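Local structure of DNA protection during starvation protein (Halobacterium salinarum, 1TJO) at residues H146-A149 / H150-E154; V43-H46 / Q47-H51; L20-D23 / A24-E28. The protein probably protects DNA from oxidative damage by oxidising iron(II) with hydrogen peroxide and storing it as an iron(III) mineral inside a hollow shell of twelve subunits. All coordinates share one frame; numbering follows the deposited sequence.

Contact 1: residues H146-A149 / H150-E154; sequences HATA and HMLRE. With FE (Fe (III) ion), chain G; SO4 (sulfate ion), chain E.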
ATOM      1  N   HIS A 146      11.893 -17.910  29.062  1.00 20.74           N
ATOM      2  CA  HIS A 146      12.620 -17.123  28.074  1.00 21.79           C
ATOM      3  C   HIS A 146      11.706 -16.317  27.195  1.00 20.43           C
ATOM      4  O   HIS A 146      12.086 -15.241  26.742  1.00 20.29           O
ATOM      5  CB  HIS A 146      13.491 -18.043  27.219  1.00 21.36           C
ATOM      6  CG  HIS A 146      14.511 -18.767  28.024  1.00 24.84           C
ATOM      7  ND1 HIS A 146      15.600 -18.128  28.572  1.00 30.54           N
ATOM      8  CD2 HIS A 146      14.562 -20.050  28.451  1.00 28.70           C
ATOM      9  CE1 HIS A 146      16.301 -18.999  29.275  1.00 30.68           C
ATOM     10  NE2 HIS A 146      15.691 -20.172  29.223  1.00 30.52           N
ATOM     11  N   ALA A 147      10.511 -16.812  26.942  1.00 20.44           N
ATOM     12  CA  ALA A 147       9.553 -16.022  26.162  1.00 20.57           C
ATOM     13  C   ALA A 147       9.094 -14.755  26.931  1.00 20.76           C
ATOM     14  O   ALA A 147       9.047 -13.665  26.378  1.00 20.42           O
ATOM     15  CB  ALA A 147       8.368 -16.841  25.748  1.00 21.27           C
ATOM     16  N   THR A 148       8.788 -14.890  28.206  1.00 20.94           N
ATOM     17  CA  THR A 148       8.472 -13.709  29.001  1.00 21.13           C
ATOM     18  C   THR A 148       9.642 -12.748  29.046  1.00 19.97           C
ATOM     19  O   THR A 148       9.451 -11.571  28.918  1.00 19.39           O
ATOM     20  CB  THR A 148       8.093 -14.073  30.407  1.00 20.59           C
ATOM     21  OG1 THR A 148       6.868 -14.812  30.390  1.00 22.41           O
ATOM     22  CG2 THR A 148       7.811 -12.851  31.232  1.00 22.25           C
ATOM     23  N   ALA A 149      10.858 -13.249  29.244  1.00 19.74           N
ATOM     24  CA  ALA A 149      12.033 -12.389  29.288  1.00 20.45           C
ATOM     25  C   ALA A 149      12.214 -11.627  28.012  1.00 20.17           C
ATOM     26  O   ALA A 149      12.481 -10.412  28.035  1.00 20.32           O
ATOM     27  CB  ALA A 149      13.280 -13.202  29.535  1.00 21.07           C
ATOM     28  N   HIS A 150      12.038 -12.343  26.895  1.00 19.75           N
ATOM     29  CA  HIS A 150      12.143 -11.756  25.538  1.00 20.03           C
ATOM     30  C   HIS A 150      11.078 -10.638  25.358  1.00 19.17           C
ATOM     31  O   HIS A 150      11.378  -9.534  24.937  1.00 18.96           O
ATOM     32  CB  HIS A 150      11.932 -12.820  24.486  1.00 19.77           C
ATOM     33  CG  HIS A 150      11.940 -12.290  23.088  1.00 24.73           C
ATOM     34  ND1 HIS A 150      13.080 -11.812  22.498  1.00 26.40           N
ATOM     35  CD2 HIS A 150      10.959 -12.201  22.159  1.00 27.37           C
ATOM     36  CE1 HIS A 150      12.792 -11.394  21.282  1.00 23.66           C
ATOM     37  NE2 HIS A 150      11.513 -11.629  21.042  1.00 26.83           N
ATOM     38  N   MET A 151       9.852 -10.930  25.745  1.00 19.39           N
ATOM     39  CA  MET A 151       8.764  -9.987  25.643  1.00 20.44           C
ATOM     40  C   MET A 151       9.045  -8.728  26.453  1.00 19.98           C
ATOM     41  O   MET A 151       8.783  -7.619  26.016  1.00 19.42           O
ATOM     42  CB  MET A 151       7.488 -10.634  26.125  1.00 20.48           C
ATOM     43  CG  MET A 151       6.286  -9.745  26.019  1.00 27.72           C
ATOM     44  SD  MET A 151       4.913 -10.355  26.960  1.00 38.16           S
ATOM     45  CE  MET A 151       5.045 -12.083  26.590  1.00 39.28           C
ATOM     46  N   LEU A 152       9.571  -8.913  27.660  1.00 19.02           N
ATOM     47  CA  LEU A 152       9.867  -7.791  28.532  1.00 19.26           C
ATOM     48  C   LEU A 152      10.950  -6.932  27.907  1.00 19.98           C
ATOM     49  O   LEU A 152      10.851  -5.705  27.948  1.00 19.27           O
ATOM     50  CB  LEU A 152      10.299  -8.289  29.908  1.00 20.15           C
ATOM     51  CG  LEU A 152       9.194  -8.899  30.769  1.00 19.51           C
ATOM     52  CD1 LEU A 152       9.707  -9.633  31.937  1.00 20.68           C
ATOM     53  CD2 LEU A 152       8.229  -7.840  31.224  1.00 22.30           C
ATOM     54  N   ARG A 153      11.960  -7.561  27.300  1.00 19.69           N
ATOM     55  CA  ARG A 153      13.040  -6.783  26.671  1.00 20.96           C
ATOM     56  C   ARG A 153      12.536  -5.977  25.461  1.00 19.88           C
ATOM     57  O   ARG A 153      12.930  -4.846  25.230  1.00 20.33           O
ATOM     58  CB  ARG A 153      14.208  -7.695  26.272  1.00 21.81           C
ATOM     59  CG  ARG A 153      15.026  -8.169  27.432  1.00 26.10           C
ATOM     60  CD  ARG A 153      16.163  -9.100  26.999  1.00 28.56           C
ATOM     61  NE  ARG A 153      16.502 -10.048  28.037  1.00 37.79           N
ATOM     62  CZ  ARG A 153      16.382 -11.359  27.956  1.00 32.71           C
ATOM     63  NH1 ARG A 153      15.949 -12.012  26.863  1.00 32.73           N
ATOM     64  NH2 ARG A 153      16.726 -12.028  28.997  1.00 37.13           N
ATOM     65  N   GLU A 154      11.656  -6.577  24.685  1.00 20.29           N
ATOM     66  CA  GLU A 154      11.072  -5.919  23.503  1.00 21.80           C
ATOM     67  C   GLU A 154      10.277  -4.684  23.922  1.00 22.84           C
ATOM     68  O   GLU A 154      10.361  -3.658  23.265  1.00 25.42           O
ATOM     69  CB  GLU A 154      10.202  -6.922  22.749  1.00 22.49           C
ATOM     70  CG  GLU A 154      11.004  -8.057  22.054  1.00 23.75           C
ATOM     71  CD  GLU A 154      11.275  -7.846  20.568  1.00 28.20           C
ATOM     72  OE1 GLU A 154      10.520  -7.051  19.955  1.00 31.37           O
ATOM     73  OE2 GLU A 154      12.246  -8.467  19.995  1.00 25.30           O
TER
HETATM   74 FE    FE G1306      12.691  -8.644  17.968  1.00 30.81          FE
HETATM   75  S   SO4 E1201      16.323 -11.134  23.092  1.00 39.66           S
HETATM   76  O1  SO4 E1201      16.851  -9.998  23.832  1.00 39.66           O
HETATM   77  O2  SO4 E1201      15.437 -11.939  23.942  1.00 39.57           O
HETATM   78  O3  SO4 E1201      15.495 -10.569  21.972  1.00 37.40           O
HETATM   79  O4  SO4 E1201      17.439 -11.897  22.547  1.00 35.17           O
HETATM   80  O   HOH W   1      12.294  -6.653  17.576  1.00 29.74           O
HETATM   81  O   HOH W   2      13.111  -8.892  15.918  1.00 28.18           O
HETATM   82  O   HOH W   3      10.715  -9.102  17.465  1.00 27.14           O

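Contact 2: residues V43-H46 / Q47-H51; sequences VLYH and QLKKH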
ATOM      1  N   VAL A  43      -1.374   3.195  34.259  1.00 18.58           N
ATOM      2  CA  VAL A  43      -1.336   4.528  34.842  1.00 19.32           C
ATOM      3  C   VAL A  43      -0.515   5.472  33.946  1.00 18.36           C
ATOM      4  O   VAL A  43      -0.933   6.581  33.687  1.00 18.17           O
ATOM      5  CB  VAL A  43      -0.862   4.569  36.324  1.00 19.88           C
ATOM      6  CG1 VAL A  43      -1.899   3.887  37.222  1.00 20.21           C
ATOM      7  CG2 VAL A  43       0.411   3.934  36.491  1.00 27.27           C
ATOM      8  N   LEU A  44       0.615   4.988  33.426  1.00 17.83           N
ATOM      9  CA  LEU A  44       1.444   5.742  32.502  1.00 17.56           C
ATOM     10  C   LEU A  44       0.635   6.100  31.262  1.00 18.24           C
ATOM     11  O   LEU A  44       0.598   7.247  30.841  1.00 18.96           O
ATOM     12  CB  LEU A  44       2.701   4.945  32.121  1.00 17.24           C
ATOM     13  CG  LEU A  44       3.537   5.603  31.014  1.00 17.89           C
ATOM     14  CD1 LEU A  44       4.091   6.939  31.493  1.00 21.09           C
ATOM     15  CD2 LEU A  44       4.594   4.614  30.521  1.00 19.57           C
ATOM     16  N   TYR A  45      -0.005   5.092  30.694  1.00 18.10           N
ATOM     17  CA  TYR A  45      -0.840   5.298  29.507  1.00 17.44           C
ATOM     18  C   TYR A  45      -1.840   6.437  29.756  1.00 15.31           C
ATOM     19  O   TYR A  45      -2.005   7.377  28.915  1.00 17.52           O
ATOM     20  CB  TYR A  45      -1.623   4.019  29.191  1.00 17.06           C
ATOM     21  CG  TYR A  45      -2.801   4.205  28.232  1.00 16.41           C
ATOM     22  CD1 TYR A  45      -2.605   4.295  26.884  1.00 16.89           C
ATOM     23  CD2 TYR A  45      -4.084   4.259  28.725  1.00 17.52           C
ATOM     24  CE1 TYR A  45      -3.681   4.455  26.028  1.00 19.14           C
ATOM     25  CE2 TYR A  45      -5.160   4.459  27.921  1.00 19.26           C
ATOM     26  CZ  TYR A  45      -4.968   4.513  26.562  1.00 20.04           C
ATOM     27  OH  TYR A  45      -6.067   4.687  25.743  1.00 22.89           O
ATOM     28  N   HIS A  46      -2.550   6.362  30.885  1.00 16.09           N
ATOM     29  CA  HIS A  46      -3.590   7.361  31.141  1.00 15.68           C
ATOM     30  C   HIS A  46      -3.033   8.766  31.366  1.00 17.04           C
ATOM     31  O   HIS A  46      -3.643   9.762  30.966  1.00 17.43           O
ATOM     32  CB  HIS A  46      -4.484   6.932  32.300  1.00 16.29           C
ATOM     33  CG  HIS A  46      -5.576   6.028  31.854  1.00 15.91           C
ATOM     34  ND1 HIS A  46      -6.617   6.484  31.080  1.00 19.14           N
ATOM     35  CD2 HIS A  46      -5.778   4.692  32.017  1.00 17.38           C
ATOM     36  CE1 HIS A  46      -7.427   5.465  30.809  1.00 16.51           C
ATOM     37  NE2 HIS A  46      -6.935   4.375  31.353  1.00 17.18           N
ATOM     38  N   GLN A  47      -1.835   8.854  31.933  1.00 16.26           N
ATOM     39  CA  GLN A  47      -1.211  10.158  32.164  1.00 17.68           C
ATOM     40  C   GLN A  47      -0.598  10.740  30.885  1.00 17.17           C
ATOM     41  O   GLN A  47      -0.656  11.944  30.658  1.00 16.98           O
ATOM     42  CB  GLN A  47      -0.148  10.057  33.217  1.00 17.96           C
ATOM     43  CG  GLN A  47       0.312  11.430  33.680  1.00 19.54           C
ATOM     44  CD  GLN A  47       0.842  11.445  35.111  1.00 22.95           C
ATOM     45  OE1 GLN A  47       0.068  11.321  36.061  1.00 23.75           O
ATOM     46  NE2 GLN A  47       2.161  11.586  35.263  1.00 22.67           N
ATOM     47  N   LEU A  48      -0.110   9.860  30.017  1.00 18.03           N
ATOM     48  CA  LEU A  48       0.371  10.283  28.700  1.00 17.31           C
ATOM     49  C   LEU A  48      -0.810  10.821  27.899  1.00 18.39           C
ATOM     50  O   LEU A  48      -0.698  11.844  27.220  1.00 17.19           O
ATOM     51  CB  LEU A  48       1.038   9.124  27.963  1.00 16.63           C
ATOM     52  CG  LEU A  48       2.373   8.673  28.513  1.00 17.52           C
ATOM     53  CD1 LEU A  48       2.852   7.429  27.844  1.00 20.12           C
ATOM     54  CD2 LEU A  48       3.463   9.728  28.394  1.00 19.47           C
ATOM     55  N   LYS A  49      -1.933  10.114  27.970  1.00 16.89           N
ATOM     56  CA  LYS A  49      -3.160  10.600  27.322  1.00 18.18           C
ATOM     57  C   LYS A  49      -3.547  11.960  27.834  1.00 17.78           C
ATOM     58  O   LYS A  49      -3.785  12.842  27.060  1.00 16.57           O
ATOM     59  CB  LYS A  49      -4.326   9.626  27.504  1.00 17.28           C
ATOM     60  CG  LYS A  49      -4.254   8.337  26.667  1.00 19.95           C
ATOM     61  CD  LYS A  49      -4.110   8.612  25.225  1.00 25.69           C
ATOM     62  CE  LYS A  49      -5.339   9.017  24.565  1.00 29.61           C
ATOM     63  NZ  LYS A  49      -5.464   8.304  23.182  1.00 31.02           N
ATOM     64  N   LYS A  50      -3.554  12.154  29.154  1.00 15.92           N
ATOM     65  CA  LYS A  50      -3.845  13.453  29.731  1.00 17.55           C
ATOM     66  C   LYS A  50      -2.952  14.536  29.143  1.00 16.68           C
ATOM     67  O   LYS A  50      -3.406  15.599  28.758  1.00 16.50           O
ATOM     68  CB  LYS A  50      -3.582  13.408  31.224  1.00 17.46           C
ATOM     69  CG  LYS A  50      -3.801  14.725  31.892  1.00 16.44           C
ATOM     70  CD  LYS A  50      -3.564  14.570  33.382  1.00 19.15           C
ATOM     71  CE  LYS A  50      -3.810  15.876  34.078  1.00 18.27           C
ATOM     72  NZ  LYS A  50      -3.478  15.879  35.548  1.00 20.00           N
ATOM     73  N   HIS A  51      -1.663  14.291  29.148  1.00 16.77           N
ATOM     74  CA  HIS A  51      -0.713  15.282  28.654  1.00 17.34           C
ATOM     75  C   HIS A  51      -0.846  15.560  27.155  1.00 17.45           C
ATOM     76  O   HIS A  51      -0.721  16.726  26.754  1.00 17.86           O
ATOM     77  CB  HIS A  51       0.693  14.899  29.077  1.00 16.75           C
ATOM     78  CG  HIS A  51       0.851  14.874  30.566  1.00 17.62           C
ATOM     79  ND1 HIS A  51       1.883  14.225  31.204  1.00 17.81           N
ATOM     80  CD2 HIS A  51       0.086  15.422  31.542  1.00 18.98           C
ATOM     81  CE1 HIS A  51       1.737  14.374  32.515  1.00 17.02           C
ATOM     82  NE2 HIS A  51       0.658  15.096  32.744  1.00 19.41           N
TER

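Contact 3: residues L20-D23 / A24-E28; sequences LRMD and ADRAE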
ATOM      1  N   LEU A  20       1.791 -24.472  27.690  1.00 23.84           N
ATOM      2  CA  LEU A  20       3.095 -23.822  27.745  1.00 23.06           C
ATOM      3  C   LEU A  20       4.065 -24.541  28.679  1.00 22.64           C
ATOM      4  O   LEU A  20       5.185 -24.076  28.822  1.00 21.78           O
ATOM      5  CB  LEU A  20       2.972 -22.351  28.166  1.00 22.74           C
ATOM      6  CG  LEU A  20       2.094 -21.487  27.272  1.00 24.28           C
ATOM      7  CD1 LEU A  20       2.166 -20.037  27.693  1.00 25.97           C
ATOM      8  CD2 LEU A  20       2.501 -21.626  25.806  1.00 24.18           C
ATOM      9  N   ARG A  21       3.669 -25.665  29.270  1.00 23.10           N
ATOM     10  CA  ARG A  21       4.547 -26.419  30.141  1.00 24.01           C
ATOM     11  C   ARG A  21       5.182 -25.530  31.218  1.00 25.27           C
ATOM     12  O   ARG A  21       6.385 -25.571  31.458  1.00 25.28           O
ATOM     13  CB  ARG A  21       5.629 -27.106  29.309  1.00 24.45           C
ATOM     14  CG  ARG A  21       5.116 -28.058  28.259  1.00 25.44           C
ATOM     15  CD  ARG A  21       4.677 -29.408  28.782  1.00 26.27           C
ATOM     16  NE  ARG A  21       3.958 -30.215  27.780  1.00 25.48           N
ATOM     17  CZ  ARG A  21       4.537 -31.007  26.893  1.00 23.84           C
ATOM     18  NH1 ARG A  21       5.855 -31.161  26.871  1.00 25.68           N
ATOM     19  NH2 ARG A  21       3.785 -31.658  26.026  1.00 27.17           N
ATOM     20  N   MET A  22       4.344 -24.743  31.861  1.00 25.75           N
ATOM     21  CA  MET A  22       4.746 -23.848  32.934  1.00 27.81           C
ATOM     22  C   MET A  22       3.898 -24.173  34.119  1.00 28.16           C
ATOM     23  O   MET A  22       2.697 -23.906  34.156  1.00 28.09           O
ATOM     24  CB  MET A  22       4.559 -22.372  32.543  1.00 28.65           C
ATOM     25  CG  MET A  22       5.454 -21.451  33.366  1.00 35.15           C
ATOM     26  SD  MET A  22       7.109 -21.412  32.734  1.00 44.10           S
ATOM     27  CE  MET A  22       6.857 -20.343  31.386  1.00 45.75           C
ATOM     28  N   ASP A  23       4.525 -24.802  35.097  1.00 28.68           N
ATOM     29  CA  ASP A  23       3.864 -25.076  36.356  1.00 29.40           C
ATOM     30  C   ASP A  23       3.446 -23.810  37.106  1.00 27.82           C
ATOM     31  O   ASP A  23       4.049 -22.767  36.954  1.00 27.21           O
ATOM     32  CB  ASP A  23       4.795 -25.874  37.242  1.00 30.12           C
ATOM     33  CG  ASP A  23       6.156 -25.224  37.364  1.00 35.32           C
ATOM     34  OD1 ASP A  23       6.969 -25.309  36.392  1.00 41.86           O
ATOM     35  OD2 ASP A  23       6.478 -24.581  38.381  1.00 41.56           O
ATOM     36  N   ALA A  24       2.459 -23.954  37.975  1.00 27.52           N
ATOM     37  CA  ALA A  24       1.854 -22.831  38.674  1.00 27.91           C
ATOM     38  C   ALA A  24       2.812 -22.121  39.623  1.00 27.97           C
ATOM     39  O   ALA A  24       2.741 -20.902  39.792  1.00 26.84           O
ATOM     40  CB  ALA A  24       0.597 -23.262  39.392  1.00 27.56           C
ATOM     41  N   ASP A  25       3.731 -22.856  40.237  1.00 29.15           N
ATOM     42  CA  ASP A  25       4.686 -22.209  41.126  1.00 30.87           C
ATOM     43  C   ASP A  25       5.578 -21.198  40.412  1.00 30.10           C
ATOM     44  O   ASP A  25       5.714 -20.062  40.864  1.00 29.48           O
ATOM     45  CB  ASP A  25       5.524 -23.235  41.895  1.00 32.44           C
ATOM     46  CG  ASP A  25       6.030 -22.674  43.180  1.00 37.25           C
ATOM     47  OD1 ASP A  25       7.243 -22.369  43.243  1.00 45.76           O
ATOM     48  OD2 ASP A  25       5.285 -22.476  44.175  1.00 44.54           O
ATOM     49  N   ARG A  26       6.140 -21.605  39.279  1.00 29.52           N
ATOM     50  CA  ARG A  26       6.957 -20.754  38.411  1.00 29.85           C
ATOM     51  C   ARG A  26       6.113 -19.609  37.878  1.00 27.51           C
ATOM     52  O   ARG A  26       6.498 -18.453  37.951  1.00 27.44           O
ATOM     53  CB  ARG A  26       7.483 -21.601  37.223  1.00 30.84           C
ATOM     54  CG  ARG A  26       8.819 -21.215  36.664  1.00 35.61           C
ATOM     55  CD  ARG A  26       9.757 -22.424  36.391  1.00 39.06           C
ATOM     56  NE  ARG A  26       9.168 -23.405  35.480  1.00 41.44           N
ATOM     57  CZ  ARG A  26       9.506 -23.626  34.199  1.00 43.02           C
ATOM     58  NH1 ARG A  26      10.454 -22.933  33.576  1.00 43.78           N
ATOM     59  NH2 ARG A  26       8.864 -24.581  33.527  1.00 43.17           N
ATOM     60  N   ALA A  27       4.935 -19.957  37.371  1.00 25.98           N
ATOM     61  CA  ALA A  27       4.028 -18.987  36.744  1.00 25.32           C
ATOM     62  C   ALA A  27       3.615 -17.906  37.720  1.00 25.11           C
ATOM     63  O   ALA A  27       3.547 -16.729  37.373  1.00 24.89           O
ATOM     64  CB  ALA A  27       2.791 -19.687  36.207  1.00 24.34           C
ATOM     65  N   GLU A  28       3.368 -18.290  38.967  1.00 25.01           N
ATOM     66  CA  GLU A  28       2.948 -17.316  39.983  1.00 25.56           C
ATOM     67  C   GLU A  28       3.980 -16.208  40.219  1.00 25.03           C
ATOM     68  O   GLU A  28       3.619 -15.033  40.384  1.00 23.27           O
ATOM     69  CB  GLU A  28       2.613 -18.038  41.287  1.00 26.15           C
ATOM     70  CG  GLU A  28       1.905 -17.151  42.289  1.00 30.72           C
ATOM     71  CD  GLU A  28       1.623 -17.879  43.580  1.00 36.07           C
ATOM     72  OE1 GLU A  28       1.725 -19.134  43.595  1.00 39.52           O
ATOM     73  OE2 GLU A  28       1.318 -17.182  44.573  1.00 41.61           O
TER

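Contact 1: residues H146-A149 / H150-E154
Ala149 and Arg153 meet one turn apart near the start of helix 146-169: Ala149 CB lies over one face of the Arg153 guanidinium, 3.7 Å from NH2. Arg153 N also bonds to Ala149 O (3.0 Å), in the helical i to i+4 pattern. The side turned to the bundle is closely packed. Thr148, with OG1 beside its backbone N (chi1 -66°), directs CG2 alongside Leu152, 3.8 Å from CD1, while OG1 is hydrogen-bonded to Asp145 and Arg84. The other side faces ions and water. His150 ND1 donates almost straight (168°) to sulfate O2 at 2.8 Å, and Arg153 NH1 reaches the same oxygen, near the guanidinium plane, in a more bent bond of 3.0 Å. His150 and Arg153 of the second and third subunits also grip this sulfate, probably from the crystallisation liquor. Arg153 is salt-bridged besides, through NH2 to Glu141 and through NE to Glu141 of the third subunit. Beyond the sulfate, Glu154 OE2 binds iron at 2.1 Å with three waters and Glu154 of both those subunits, in keeping with its part in iron nucleation. Within the bundle, Thr148 and Leu152 pack on helices 24-54 and 115-142, and Met151 on helix 60-87.

Contact 2: residues V43-H46 / Q47-H51
Helix 24-54 of the ferritin-like four-helix bundle pairs Tyr45 with Lys49 and Leu44 with Leu48 here, each pair one turn apart, next to a subunit interface. The Tyr45-Lys49 pair is a CH-pi contact: Lys49 CG sits over the phenol face, 4.0 Å from the ring centroid and 18° off its normal, nearer the CZ end than the CB end. Lys49 CG stands beside its own backbone N (chi1 -74°), and the chain beyond bends repeatedly, bringing NZ to Asp79 of the fourth subunit, an iron ligand. The Tyr45 hydroxyl is likewise held across the interface, by Glu75 and Tyr42 of that subunit. On the bundle side, Leu44 extends with CG anti to the backbone N (chi1 173°), and Leu48 CD1 meets Leu44 CG at 3.7 Å while Leu48 CG meets Leu44 CD1 at 3.9 Å. Both leucines pack on Tyr126 of helix 115-142. An alanine in place of Leu44 is likely to open a gap beside Tyr126 and deprive Leu48 CD1 of one of its apolar neighbours. The backbone binds the same pair, Leu48 N donating to Leu44 O at 2.8 Å. Next to the tyrosine, the His46 ring is covered on one face by Tyr45 CD2, 3.7 Å above the plane and over its centre.

Contact 3: residues L20-D23 / A24-E28
The backbone of Asp23 is extended (psi 157°) where the loop 20-23 turns into helix 24-54, and Asp23 O opens the helical ladder by accepting from Ala27 N at 3.0 Å. Asp23 is the N-cap. Its CG stands between the backbone N and the carbonyl carbon (chi1 52°), which brings OD2 to Arg26 N at 3.1 Å, from above the carboxylate plane. The other oxygen serves the same arginine: Arg26 NE donates to Asp23 OD1 at 3.0 Å in a nearly straight hydrogen bond (172°) that is part of a salt bridge, on the syn side, with the oxygen in the guanidinium plane. One carboxylate thus holds both the backbone and the side chain of Arg26, and should fix the rotation of the guanidinium. Met22 covers a face of that flat group, its SD 3.6 Å from Arg26 CZ and over the centre of the plane, so the cation meets sulfur above and carboxylate at its edge. Arg26 NH1 has a further acceptor in Leu143 O, in the link between helices 115-142 and 146-169. Met22 also packs on Leu88, just past helix 60-87, on Asp145, just before helix 146-169, and on Arg134 of the second subunit.

Contacts 2 and 3 share helix 24-54, yet their centres are about 32 Å apart, on opposite sides of the chain's centre. Contact 1, on helix 146-169, belongs to the same end of the subunit as contact 3: centres are about 16 Å apart, nearest atoms about 6 Å, and both touch the second subunit. Contacts 1 and 2 do not touch: their centres are about 24 Å apart, nearest atoms about 12 Å, on opposite sides of the chain's centre. Two different iron ions lie near the contacts. Contact 1 holds the ion shared by three subunits, whereas contact 2 faces the fourth subunit, with the Lys49 side chain about 5 Å from another iron.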